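PDB 4JBM: interferon-inducible protein AIM2 from Mus musculus, which senses double-stranded DNA in the cytosol, binding it through its HIN domain, and assembles the AIM2 inflammasome that leads to pyroptosis. Local coordinates for residues A[3-9]-A[53-59]. Numbering follows the deposited sequence.
Sequences PLVVTVL and PKRTIKI
Val6 and Ile57 face each other as a hydrogen-bonded pair of two antiparallel strands, giving and taking a backbone bond: Val6 N reaches Ile57 O at 2.9 Å, and Ile57 N returns to Val6 O. Leu4 and Ile59 are joined in the same way by two reciprocal hydrogen bonds, with donors tilted out of the carbonyl planes. Val8 is held at both ends, its N bonded to Arg55 O and its O taking a short bond (2.6 Å) from Lys54 N.

The beta-branched Val6, Ile57 and Ile59 suit a buried strand face, since branching at CB favours extended backbone. Val6 CG2 touches both isoleucines, Ile57 CG1 at 3.5 Å and Ile59 CD1 at 3.8 Å. Ile57 CG1 sits between its own N and carbonyl carbon (chi1 58°), and the chain runs on to place CD1 3.7 Å from Val8 CG2.

On the opposite face Val5-Lys58 and Thr7-Thr56 are non-hydrogen-bonded pairs; the beta-branched threonines suit an extended strand and a partly exposed surface. The Lys58 chain is extended until a bend at chi4 (62°) brings NZ to 3.5 Å from Val5 CG2, while CE lies 3.6 Å from Pro3 CB; its methylenes thus cover apolar neighbours.

Within this OB-fold sheet of the HIN domain, strand 4-16 lies between strands 25-32 and 56-60, and strand 76-79 flanks the latter. Val31 and Phe38 pack against Val6, Met69 and Val71 against Ile59.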
# COMPACT_ATOMS: atom_id res chain seq x y z
N PRO A 3 -8.57 -15.96 -15.87
CA PRO A 3 -9.39 -15.09 -15.02
C PRO A 3 -9.44 -15.54 -13.57
O PRO A 3 -9.42 -16.74 -13.27
CB PRO A 3 -10.78 -15.22 -15.65
CG PRO A 3 -10.51 -15.49 -17.09
CD PRO A 3 -9.26 -16.34 -17.11
N LEU A 4 -9.50 -14.57 -12.67
CA LEU A 4 -9.44 -14.81 -11.24
C LEU A 4 -10.61 -14.11 -10.56
O LEU A 4 -10.79 -12.90 -10.71
CB LEU A 4 -8.10 -14.34 -10.67
CG LEU A 4 -7.70 -14.82 -9.27
CD1 LEU A 4 -7.66 -16.34 -9.22
CD2 LEU A 4 -6.35 -14.25 -8.87
N VAL A 5 -11.40 -14.87 -9.81
CA VAL A 5 -12.48 -14.30 -9.02
C VAL A 5 -11.93 -13.89 -7.67
O VAL A 5 -11.32 -14.70 -6.97
CB VAL A 5 -13.62 -15.30 -8.81
CG1 VAL A 5 -14.72 -14.67 -7.96
CG2 VAL A 5 -14.17 -15.77 -10.14
N VAL A 6 -12.09 -12.62 -7.32
CA VAL A 6 -11.62 -12.10 -6.05
C VAL A 6 -12.72 -11.30 -5.36
O VAL A 6 -13.67 -10.83 -5.99
CB VAL A 6 -10.37 -11.20 -6.21
CG1 VAL A 6 -9.19 -12.00 -6.73
CG2 VAL A 6 -10.67 -10.06 -7.15
N THR A 7 -12.60 -11.17 -4.05
CA THR A 7 -13.48 -10.36 -3.24
C THR A 7 -12.72 -9.08 -2.88
O THR A 7 -11.59 -9.15 -2.40
CB THR A 7 -13.87 -11.11 -1.95
OG1 THR A 7 -14.46 -12.37 -2.29
CG2 THR A 7 -14.83 -10.29 -1.11
N VAL A 8 -13.32 -7.92 -3.11
CA VAL A 8 -12.64 -6.67 -2.79
C VAL A 8 -12.75 -6.34 -1.30
O VAL A 8 -13.84 -6.34 -0.74
CB VAL A 8 -13.14 -5.48 -3.64
CG1 VAL A 8 -12.36 -4.22 -3.30
CG2 VAL A 8 -13.01 -5.79 -5.11
N LEU A 9 -11.60 -6.09 -0.69
CA LEU A 9 -11.48 -5.84 0.75
C LEU A 9 -11.28 -4.37 1.09
O LEU A 9 -11.79 -3.88 2.10
CB LEU A 9 -10.30 -6.64 1.32
CG LEU A 9 -10.53 -8.04 1.88
CD1 LEU A 9 -11.54 -8.81 1.09
CD2 LEU A 9 -9.21 -8.79 1.92
N PRO A 53 -15.63 -2.51 -1.49
CA PRO A 53 -15.46 -3.60 -0.53
C PRO A 53 -16.66 -4.54 -0.50
O PRO A 53 -17.79 -4.07 -0.65
CB PRO A 53 -15.29 -2.87 0.81
CG PRO A 53 -14.61 -1.59 0.41
CD PRO A 53 -15.26 -1.20 -0.90
N LYS A 54 -16.39 -5.84 -0.36
CA LYS A 54 -17.42 -6.89 -0.28
C LYS A 54 -18.03 -7.31 -1.62
O LYS A 54 -18.76 -8.30 -1.68
CB LYS A 54 -18.50 -6.57 0.76
CG LYS A 54 -17.93 -6.36 2.15
CD LYS A 54 -19.04 -6.34 3.19
CE LYS A 54 -18.46 -6.17 4.59
NZ LYS A 54 -19.38 -6.71 5.62
N ARG A 55 -17.73 -6.57 -2.69
CA ARG A 55 -18.22 -6.96 -4.01
C ARG A 55 -17.32 -8.06 -4.55
O ARG A 55 -16.14 -8.13 -4.20
CB ARG A 55 -18.27 -5.76 -4.97
CG ARG A 55 -19.49 -4.85 -4.82
CD ARG A 55 -20.71 -5.40 -5.53
NE ARG A 55 -21.95 -4.71 -5.15
CZ ARG A 55 -22.74 -5.09 -4.15
NH1 ARG A 55 -22.45 -6.16 -3.43
NH2 ARG A 55 -23.84 -4.39 -3.88
N THR A 56 -17.86 -8.92 -5.40
CA THR A 56 -17.07 -9.98 -6.01
C THR A 56 -16.83 -9.66 -7.47
O THR A 56 -17.78 -9.37 -8.21
CB THR A 56 -17.73 -11.37 -5.88
OG1 THR A 56 -19.05 -11.33 -6.42
CG2 THR A 56 -17.79 -11.79 -4.42
N ILE A 57 -15.57 -9.70 -7.89
CA ILE A 57 -15.23 -9.34 -9.26
C ILE A 57 -14.36 -10.40 -9.92
O ILE A 57 -13.61 -11.11 -9.26
CB ILE A 57 -14.49 -7.98 -9.33
CG1 ILE A 57 -13.22 -8.02 -8.47
CG2 ILE A 57 -15.39 -6.84 -8.87
CD1 ILE A 57 -12.34 -6.78 -8.60
N LYS A 58 -14.48 -10.49 -11.25
CA LYS A 58 -13.68 -11.40 -12.05
C LYS A 58 -12.73 -10.55 -12.90
O LYS A 58 -13.15 -9.63 -13.62
CB LYS A 58 -14.57 -12.28 -12.93
CG LYS A 58 -13.87 -13.49 -13.54
CD LYS A 58 -14.86 -14.43 -14.24
CE LYS A 58 -14.17 -15.70 -14.70
NZ LYS A 58 -13.62 -16.46 -13.54
N ILE A 59 -11.44 -10.87 -12.81
CA ILE A 59 -10.42 -10.06 -13.45
C ILE A 59 -9.64 -10.92 -14.45
O ILE A 59 -9.11 -11.97 -14.09
CB ILE A 59 -9.44 -9.46 -12.41
CG1 ILE A 59 -10.22 -8.82 -11.26
CG2 ILE A 59 -8.49 -8.46 -13.08
CD1 ILE A 59 -9.36 -8.18 -10.18